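Local coordinates for protein hypothetical glycoside hydrolase (Bacteroides vulgatus, PDB 3S30) that is of unproven function but, as a putative glycoside hydrolase with a galactose-binding-like domain, probably binds or processes carbohydrate, at residues V103-N108 with I342-L347; A250-K255 with Y317-V322; S324-G329 with P336-L341. All coordinates share one frame; numbering follows the deposited sequence.

Contact 1. Residues V103-N108 with I342-L347; sequences VFNFEN and IDDLEL. With NA (sodium ion), chain C.
F104 and L345 form an antiparallel hydrogen-bonded pair: F104 N donates to L345 O at 2.6 Å, and L345 N to F104 O at 3.0 Å. V103 and E346 follow as a non-hydrogen-bonded pair. At D344 the second strand turns a corner, and after F104 the segment 103-108 leaves the ladder. On the face shared by F104 and L345, F104 CD2 lies 3.7 Å from L345 CD2. F106, with CG beside its backbone N (chi1 -45°), sends its ring into the corner: CZ reaches L345 CB at 3.7 Å, near the ring plane, and CE2 approaches I342 CG2. An alanine in place of F106 would probably open a gap between L345, I342 and W134. A water donates to N105 OD1 and D344 OD1; E124 holds N105 ND2, and R162 and T163 hold D344 OD2. The sodium ion is bound by N105 O at 2.3 Å, D343 OD1 at 2.5 Å and E107 OE2 at 2.9 Å, while D343 OD2 is held by R162 N. With N165 O completing the four protein ligands, this is an all-oxygen metal site where a short strand joins a strand corner, reminiscent of those in galactose-binding-like sandwiches.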
loop_
_atom_site.group_PDB
_atom_site.type_symbol
_atom_site.label_atom_id
_atom_site.label_comp_id
_atom_site.label_asym_id
_atom_site.label_seq_id
_atom_site.Cartn_x
_atom_site.Cartn_y
_atom_site.Cartn_z
ATOM N N VAL A 103 -3.539 14.554 4.319
ATOM C CA VAL A 103 -2.572 14.352 5.401
ATOM C C VAL A 103 -2.952 13.054 6.114
ATOM O O VAL A 103 -4.111 12.872 6.476
ATOM C CB VAL A 103 -2.581 15.555 6.408
ATOM C CG1 VAL A 103 -1.614 15.330 7.543
ATOM C CG2 VAL A 103 -2.234 16.853 5.692
ATOM N N PHE A 104 -1.992 12.152 6.295
ATOM C CA PHE A 104 -2.274 10.824 6.846
ATOM C C PHE A 104 -1.414 10.596 8.088
ATOM O O PHE A 104 -0.174 10.692 8.039
ATOM C CB PHE A 104 -2.069 9.716 5.786
ATOM C CG PHE A 104 -2.700 10.039 4.442
ATOM C CD1 PHE A 104 -4.084 10.100 4.304
ATOM C CD2 PHE A 104 -1.910 10.328 3.333
ATOM C CE1 PHE A 104 -4.674 10.429 3.076
ATOM C CE2 PHE A 104 -2.495 10.650 2.094
ATOM C CZ PHE A 104 -3.879 10.703 1.972
ATOM N N ASN A 105 -2.095 10.304 9.199
ATOM C CA ASN A 105 -1.475 10.230 10.515
ATOM C C ASN A 105 -1.340 8.820 11.068
ATOM O O ASN A 105 -0.538 8.593 11.968
ATOM C CB ASN A 105 -2.266 11.080 11.508
ATOM C CG ASN A 105 -2.282 12.547 11.137
ATOM O OD1 ASN A 105 -1.271 13.241 11.268
ATOM N ND2 ASN A 105 -3.430 13.027 10.654
ATOM N N PHE A 106 -2.120 7.876 10.550
ATOM C CA PHE A 106 -2.075 6.485 11.008
ATOM C C PHE A 106 -2.420 6.319 12.499
ATOM O O PHE A 106 -1.864 5.445 13.175
ATOM C CB PHE A 106 -0.701 5.877 10.689
ATOM C CG PHE A 106 -0.217 6.185 9.296
ATOM C CD1 PHE A 106 -0.774 5.540 8.195
ATOM C CD2 PHE A 106 0.770 7.137 9.079
ATOM C CE1 PHE A 106 -0.355 5.833 6.904
ATOM C CE2 PHE A 106 1.206 7.431 7.783
ATOM C CZ PHE A 106 0.641 6.765 6.695
ATOM N N GLU A 107 -3.334 7.154 13.003
ATOM C CA GLU A 107 -3.720 7.134 14.433
ATOM C C GLU A 107 -4.843 6.168 14.729
ATOM O O GLU A 107 -4.958 5.673 15.846
ATOM C CB GLU A 107 -4.199 8.522 14.927
ATOM C CG GLU A 107 -3.165 9.639 14.862
ATOM C CD GLU A 107 -1.903 9.376 15.693
ATOM O OE1 GLU A 107 -1.917 8.530 16.616
ATOM O OE2 GLU A 107 -0.887 10.047 15.417
ATOM N N ASN A 108 -5.690 5.950 13.729
ATOM C CA ASN A 108 -7.008 5.386 13.915
ATOM C C ASN A 108 -7.105 4.008 13.288
ATOM O O ASN A 108 -6.666 3.797 12.155
ATOM C CB ASN A 108 -8.057 6.289 13.253
ATOM C CG ASN A 108 -8.030 7.736 13.770
ATOM O OD1 ASN A 108 -7.757 8.678 13.012
ATOM N ND2 ASN A 108 -8.345 7.916 15.047
ATOM N N ILE A 342 5.933 3.855 8.799
ATOM C CA ILE A 342 5.657 5.099 8.089
ATOM C C ILE A 342 4.868 6.017 8.990
ATOM O O ILE A 342 3.997 5.573 9.718
ATOM C CB ILE A 342 4.841 4.867 6.793
ATOM C CG1 ILE A 342 5.535 3.839 5.884
ATOM C CG2 ILE A 342 4.663 6.198 6.029
ATOM C CD1 ILE A 342 6.912 4.329 5.332
ATOM N N ASP A 343 5.167 7.305 8.928
ATOM C CA ASP A 343 4.424 8.291 9.693
ATOM C C ASP A 343 4.327 9.617 8.940
ATOM O O ASP A 343 5.125 9.887 8.030
ATOM C CB ASP A 343 5.125 8.521 11.026
ATOM C CG ASP A 343 4.168 8.902 12.129
ATOM O OD1 ASP A 343 2.969 9.145 11.858
ATOM O OD2 ASP A 343 4.617 8.937 13.284
ATOM N N ASP A 344 3.359 10.437 9.350
ATOM C CA ASP A 344 3.165 11.789 8.828
ATOM C C ASP A 344 3.318 11.862 7.307
ATOM O O ASP A 344 4.173 12.575 6.778
ATOM C CB ASP A 344 4.104 12.771 9.531
ATOM C CG ASP A 344 3.830 12.865 11.015
ATOM O OD1 ASP A 344 2.643 12.945 11.391
ATOM O OD2 ASP A 344 4.796 12.871 11.809
ATOM N N LEU A 345 2.469 11.104 6.630
ATOM C CA LEU A 345 2.425 11.051 5.177
ATOM C C LEU A 345 1.487 12.137 4.658
ATOM O O LEU A 345 0.391 12.329 5.188
ATOM C CB LEU A 345 1.922 9.674 4.740
ATOM C CG LEU A 345 1.828 9.381 3.251
ATOM C CD1 LEU A 345 3.227 9.273 2.624
ATOM C CD2 LEU A 345 1.025 8.108 3.066
ATOM N N GLU A 346 1.920 12.854 3.627
ATOM C CA GLU A 346 1.076 13.879 3.006
ATOM C C GLU A 346 1.161 13.829 1.487
ATOM O O GLU A 346 2.246 13.771 0.919
ATOM C CB GLU A 346 1.445 15.279 3.497
ATOM C CG GLU A 346 0.745 16.378 2.705
ATOM C CD GLU A 346 0.860 17.755 3.321
ATOM O OE1 GLU A 346 1.705 17.947 4.219
ATOM O OE2 GLU A 346 0.098 18.648 2.887
ATOM N N LEU A 347 -0.006 13.848 0.848
ATOM C CA LEU A 347 -0.113 14.040 -0.600
ATOM C C LEU A 347 -0.177 15.549 -0.871
ATOM O O LEU A 347 -1.226 16.168 -0.722
ATOM C CB LEU A 347 -1.360 13.322 -1.120
ATOM C CG LEU A 347 -1.505 13.034 -2.611
ATOM C CD1 LEU A 347 -0.433 12.097 -3.127
ATOM C CD2 LEU A 347 -2.872 12.444 -2.873
HETATM NA NA NA C . 1.088 9.466 13.401
HETATM O O HOH W 1 1.038 14.558 9.919
#

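Contact 2. Residues A250-K255 with Y317-V322; sequences ALFYEK and YNVSIV
N318 and Y253 face each other as a hydrogen-bonded pair of two antiparallel strands, and their side chains lie alongside one another. Starting at the backbone, N318 CB sits over one face of the Y253 ring, 3.8 Å from its centroid, a CH-pi contact. Next along, N318 CG passes the aliphatic part of K255, with CD nearby. At the tip the amide divides its work. ND2 donates to Y253 OH at 3.1 Å, the bond lying close to the amide plane, while OD1 accepts from K255 NZ at 2.9 Å, with the ammonium 38° above the carbonyl plane. K255 gets there by a bend at chi3 (-78°), and its NZ also bonds G315 O; Y253 OH in turn reaches F210 O. Both ends of the amide are therefore held, which fixes its flip. On the other face, E254 CB packs on Y317 CE2 at 3.4 Å, and Y317 OH makes a weak hydrogen bond to E254 OE1, whose partner oxygen OE2 is in a salt bridge with K311. The F252 and Y317 rings are near parallel, with planes 21° apart, but slid so far that they barely overlap. Five successive residue pairs, A250 with I321 through E254 with Y317, make this a regular antiparallel ladder inside the beta-sandwich-like core expected of a galactose-binding-like domain.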
loop_
_atom_site.group_PDB
_atom_site.type_symbol
_atom_site.label_atom_id
_atom_site.label_comp_id
_atom_site.label_asym_id
_atom_site.label_seq_id
_atom_site.Cartn_x
_atom_site.Cartn_y
_atom_site.Cartn_z
ATOM N N ALA A 250 3.005 6.269 -5.639
ATOM C CA ALA A 250 1.666 6.820 -5.760
ATOM C C ALA A 250 1.316 6.943 -7.226
ATOM O O ALA A 250 2.191 7.171 -8.066
ATOM C CB ALA A 250 1.571 8.177 -5.069
ATOM N N LEU A 251 0.028 6.799 -7.517
ATOM C CA LEU A 251 -0.473 6.799 -8.878
ATOM C C LEU A 251 -1.522 7.896 -9.032
ATOM O O LEU A 251 -2.263 8.193 -8.094
ATOM C CB LEU A 251 -1.107 5.439 -9.186
ATOM C CG LEU A 251 -0.235 4.198 -8.964
ATOM C CD1 LEU A 251 -1.083 2.935 -8.998
ATOM C CD2 LEU A 251 0.870 4.122 -10.000
ATOM N N PHE A 252 -1.566 8.493 -10.220
ATOM C CA PHE A 252 -2.624 9.419 -10.605
ATOM C C PHE A 252 -3.026 9.061 -12.023
ATOM O O PHE A 252 -2.191 9.096 -12.939
ATOM C CB PHE A 252 -2.112 10.863 -10.545
ATOM C CG PHE A 252 -3.156 11.896 -10.852
ATOM C CD1 PHE A 252 -4.324 11.973 -10.097
ATOM C CD2 PHE A 252 -2.968 12.809 -11.888
ATOM C CE1 PHE A 252 -5.294 12.936 -10.379
ATOM C CE2 PHE A 252 -3.926 13.775 -12.176
ATOM C CZ PHE A 252 -5.092 13.835 -11.423
ATOM N N TYR A 253 -4.291 8.700 -12.225
ATOM C CA TYR A 253 -4.718 8.278 -13.553
ATOM C C TYR A 253 -6.123 8.712 -13.934
ATOM O O TYR A 253 -6.928 9.118 -13.101
ATOM C CB TYR A 253 -4.570 6.762 -13.700
ATOM C CG TYR A 253 -5.408 5.946 -12.735
ATOM C CD1 TYR A 253 -6.728 5.621 -13.028
ATOM C CD2 TYR A 253 -4.865 5.469 -11.548
ATOM C CE1 TYR A 253 -7.489 4.862 -12.159
ATOM C CE2 TYR A 253 -5.622 4.711 -10.669
ATOM C CZ TYR A 253 -6.929 4.407 -10.978
ATOM O OH TYR A 253 -7.680 3.654 -10.103
ATOM N N GLU A 254 -6.389 8.610 -15.228
ATOM C CA GLU A 254 -7.650 9.009 -15.805
ATOM C C GLU A 254 -8.517 7.764 -15.934
ATOM O O GLU A 254 -8.085 6.770 -16.501
ATOM C CB GLU A 254 -7.388 9.643 -17.165
ATOM C CG GLU A 254 -8.594 10.234 -17.834
ATOM C CD GLU A 254 -8.246 10.941 -19.136
ATOM O OE1 GLU A 254 -7.146 11.547 -19.220
ATOM O OE2 GLU A 254 -9.082 10.894 -20.064
ATOM N N LYS A 255 -9.729 7.811 -15.390
ATOM C CA LYS A 255 -10.667 6.696 -15.528
ATOM C C LYS A 255 -11.275 6.664 -16.920
ATOM O O LYS A 255 -11.382 7.698 -17.586
ATOM C CB LYS A 255 -11.770 6.777 -14.468
ATOM C CG LYS A 255 -11.294 6.361 -13.074
ATOM C CD LYS A 255 -12.392 6.432 -12.044
ATOM C CE LYS A 255 -12.651 7.860 -11.580
ATOM N NZ LYS A 255 -13.380 7.910 -10.281
ATOM N N TYR A 317 -10.867 11.114 -12.274
ATOM C CA TYR A 317 -9.464 10.809 -12.029
ATOM C C TYR A 317 -9.328 10.177 -10.662
ATOM O O TYR A 317 -9.922 10.652 -9.688
ATOM C CB TYR A 317 -8.611 12.080 -12.107
ATOM C CG TYR A 317 -8.342 12.533 -13.522
ATOM C CD1 TYR A 317 -9.275 13.280 -14.223
ATOM C CD2 TYR A 317 -7.159 12.198 -14.162
ATOM C CE1 TYR A 317 -9.029 13.686 -15.529
ATOM C CE2 TYR A 317 -6.907 12.597 -15.457
ATOM C CZ TYR A 317 -7.844 13.341 -16.139
ATOM O OH TYR A 317 -7.587 13.730 -17.437
ATOM N N ASN A 318 -8.548 9.106 -10.595
ATOM C CA ASN A 318 -8.272 8.427 -9.337
ATOM C C ASN A 318 -6.822 8.652 -8.916
ATOM O O ASN A 318 -5.939 8.802 -9.760
ATOM C CB ASN A 318 -8.530 6.925 -9.474
ATOM C CG ASN A 318 -9.970 6.532 -9.169
ATOM O OD1 ASN A 318 -10.842 7.376 -8.993
ATOM N ND2 ASN A 318 -10.219 5.233 -9.114
ATOM N N VAL A 319 -6.598 8.718 -7.608
ATOM C CA VAL A 319 -5.259 8.693 -7.054
ATOM C C VAL A 319 -5.123 7.440 -6.210
ATOM O O VAL A 319 -6.122 6.848 -5.784
ATOM C CB VAL A 319 -4.953 9.931 -6.175
ATOM C CG1 VAL A 319 -5.523 9.757 -4.738
ATOM C CG2 VAL A 319 -3.458 10.179 -6.122
ATOM N N SER A 320 -3.881 7.039 -5.981
ATOM C CA SER A 320 -3.570 5.985 -5.042
ATOM C C SER A 320 -2.188 6.197 -4.455
ATOM O O SER A 320 -1.358 6.885 -5.033
ATOM C CB SER A 320 -3.642 4.611 -5.695
ATOM O OG SER A 320 -3.668 3.590 -4.700
ATOM N N ILE A 321 -2.002 5.634 -3.270
ATOM C CA ILE A 321 -0.745 5.574 -2.580
ATOM C C ILE A 321 -0.578 4.109 -2.207
ATOM O O ILE A 321 -1.510 3.492 -1.683
ATOM C CB ILE A 321 -0.784 6.416 -1.285
ATOM C CG1 ILE A 321 -0.925 7.911 -1.617
ATOM C CG2 ILE A 321 0.462 6.133 -0.416
ATOM C CD1 ILE A 321 -1.230 8.748 -0.423
ATOM N N VAL A 322 0.583 3.537 -2.512
ATOM C CA VAL A 322 0.825 2.148 -2.188
ATOM C C VAL A 322 2.118 2.070 -1.406
ATOM O O VAL A 322 3.126 2.631 -1.812
ATOM C CB VAL A 322 0.894 1.258 -3.449
ATOM C CG1 VAL A 322 1.013 -0.212 -3.059
ATOM C CG2 VAL A 322 -0.335 1.492 -4.382
#

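Contact 3. Residues S324-G329 with P336-L341; sequences SASKDG and PGSTLL
S338 OG is gripped by several groups: G230 N and D244 OD2 both hydrogen-bond to it, and A335 O makes a weaker bond. Across the contact its CB comes within 3.9 Å of S326 OG, which is itself bonded to T171 OG1 and to the same D244 OD2. One carboxylate oxygen thus ties together the serines of the two segments, which make no direct hydrogen bond to each other. The setting is the connection between consecutive strands, 317-324 and 339-349, of the antiparallel beta fold, probably a galactose-binding-like sandwich. Just past the first of these strands, A325 points its methyl at the second segment, and CB meets S338 O at 3.4 Å. Its other neighbour is L340, whose CB lies 4.1 Å from A325 CB. With CG anti to the backbone N (chi1 -178°), the CD2 branch of L340 runs on to S324 O (3.6 Å), while Y225, Y227 and F246 pack around the same leucine. L169 and T171 of strand 166-173 touch A325, and Y227 OH bonds A325 O, so this small residue is enclosed by neighbouring strands. After A325 the chain makes a type I beta turn from S326 to G329, closed by G329 N on S326 O at 2.9 Å. D328 OD1 pairs with K268, which ties the turn to another part of the chain. At the start of the returning strand, T339 OG1 donates to G337 O at 2.7 Å, its hydroxyl lying 43° above the carbonyl plane.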
loop_
_atom_site.group_PDB
_atom_site.type_symbol
_atom_site.label_atom_id
_atom_site.label_comp_id
_atom_site.label_asym_id
_atom_site.label_seq_id
_atom_site.Cartn_x
_atom_site.Cartn_y
_atom_site.Cartn_z
ATOM N N SER A 324 4.689 -0.760 0.863
ATOM C CA SER A 324 4.955 -2.192 1.095
ATOM C C SER A 324 6.297 -2.428 1.768
ATOM O O SER A 324 7.290 -1.855 1.355
ATOM C CB SER A 324 4.931 -2.971 -0.227
ATOM O OG SER A 324 5.052 -4.373 0.002
ATOM N N ALA A 325 6.324 -3.297 2.779
ATOM C CA ALA A 325 7.579 -3.682 3.454
ATOM C C ALA A 325 8.501 -4.528 2.571
ATOM O O ALA A 325 9.719 -4.560 2.789
ATOM C CB ALA A 325 7.291 -4.414 4.754
ATOM N N SER A 326 7.932 -5.203 1.579
ATOM C CA SER A 326 8.715 -6.032 0.647
ATOM C C SER A 326 8.338 -5.745 -0.810
ATOM O O SER A 326 7.279 -6.147 -1.270
ATOM C CB SER A 326 8.524 -7.527 0.968
ATOM O OG SER A 326 8.832 -7.797 2.328
ATOM N N LYS A 327 9.220 -5.053 -1.524
ATOM C CA LYS A 327 8.968 -4.655 -2.912
ATOM C C LYS A 327 8.346 -5.776 -3.740
ATOM O O LYS A 327 7.353 -5.554 -4.446
ATOM C CB LYS A 327 10.268 -4.207 -3.588
ATOM C CG LYS A 327 10.122 -3.915 -5.097
ATOM C CD LYS A 327 11.437 -3.433 -5.717
ATOM C CE LYS A 327 11.236 -2.954 -7.168
ATOM N NZ LYS A 327 10.457 -3.935 -8.019
ATOM N N ASP A 328 8.944 -6.968 -3.658
ATOM C CA ASP A 328 8.543 -8.088 -4.502
ATOM C C ASP A 328 7.642 -9.108 -3.800
ATOM O O ASP A 328 7.420 -10.198 -4.320
ATOM C CB ASP A 328 9.779 -8.765 -5.090
ATOM C CG ASP A 328 10.403 -7.963 -6.223
ATOM O OD1 ASP A 328 9.652 -7.323 -6.988
ATOM O OD2 ASP A 328 11.645 -7.986 -6.360
ATOM N N GLY A 329 7.095 -8.726 -2.644
ATOM C CA GLY A 329 6.206 -9.581 -1.871
ATOM C C GLY A 329 4.892 -9.869 -2.564
ATOM O O GLY A 329 4.175 -10.788 -2.178
ATOM N N PRO A 336 10.149 -12.570 5.729
ATOM C CA PRO A 336 9.396 -12.405 6.968
ATOM C C PRO A 336 10.180 -11.576 7.981
ATOM O O PRO A 336 11.388 -11.776 8.132
ATOM C CB PRO A 336 9.223 -13.845 7.465
ATOM C CG PRO A 336 9.155 -14.648 6.223
ATOM C CD PRO A 336 10.178 -13.984 5.306
ATOM N N GLY A 337 9.499 -10.635 8.631
ATOM C CA GLY A 337 10.110 -9.770 9.633
ATOM C C GLY A 337 10.500 -8.414 9.089
ATOM O O GLY A 337 10.816 -7.503 9.868
ATOM N N SER A 338 10.488 -8.264 7.761
ATOM C CA SER A 338 10.825 -6.977 7.138
ATOM C C SER A 338 9.816 -5.959 7.603
ATOM O O SER A 338 8.612 -6.144 7.413
ATOM C CB SER A 338 10.827 -7.047 5.607
ATOM O OG SER A 338 12.018 -7.649 5.134
ATOM N N THR A 339 10.315 -4.903 8.237
ATOM C CA THR A 339 9.477 -3.952 8.935
ATOM C C THR A 339 9.651 -2.554 8.350
ATOM O O THR A 339 10.741 -2.001 8.374
ATOM C CB THR A 339 9.766 -3.972 10.445
ATOM O OG1 THR A 339 9.617 -5.321 10.919
ATOM C CG2 THR A 339 8.782 -3.065 11.201
ATOM N N LEU A 340 8.575 -2.019 7.772
ATOM C CA LEU A 340 8.549 -0.638 7.295
ATOM C C LEU A 340 7.607 0.126 8.206
ATOM O O LEU A 340 6.431 -0.232 8.324
ATOM C CB LEU A 340 8.055 -0.551 5.851
ATOM C CG LEU A 340 8.013 0.832 5.185
ATOM C CD1 LEU A 340 9.407 1.450 5.005
ATOM C CD2 LEU A 340 7.310 0.726 3.831
ATOM N N LEU A 341 8.139 1.150 8.870
ATOM C CA LEU A 341 7.320 2.056 9.653
ATOM C C LEU A 341 7.149 3.328 8.837
ATOM O O LEU A 341 8.080 3.805 8.230
ATOM C CB LEU A 341 7.949 2.338 11.036
ATOM C CG LEU A 341 8.217 1.115 11.942
ATOM C CD1 LEU A 341 8.790 1.514 13.292
ATOM C CD2 LEU A 341 6.969 0.258 12.153
#

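Strand 339-349 serves both contact 3 and contact 1, and strand 317-324, which precedes it, supplies the second half of contact 2. Along the sequence, contact 2 closes before contact 3 opens, and both are nested inside the long loop closed by contact 1. Centres of contacts 1 and 2 are about 18 Å apart, as are those of contacts 1 and 3. Contacts 2 and 3, about 22 Å apart, lie on opposite sides of the chain's centre. Only contacts 1 and 2 touch beyond sequence neighbours: F104 CE2 packs on I321 CD1 at 3.4 Å. All three reach the same set of antiparallel strands, which ties strand 103-104, the sodium site and the 250-255 ladder into one core.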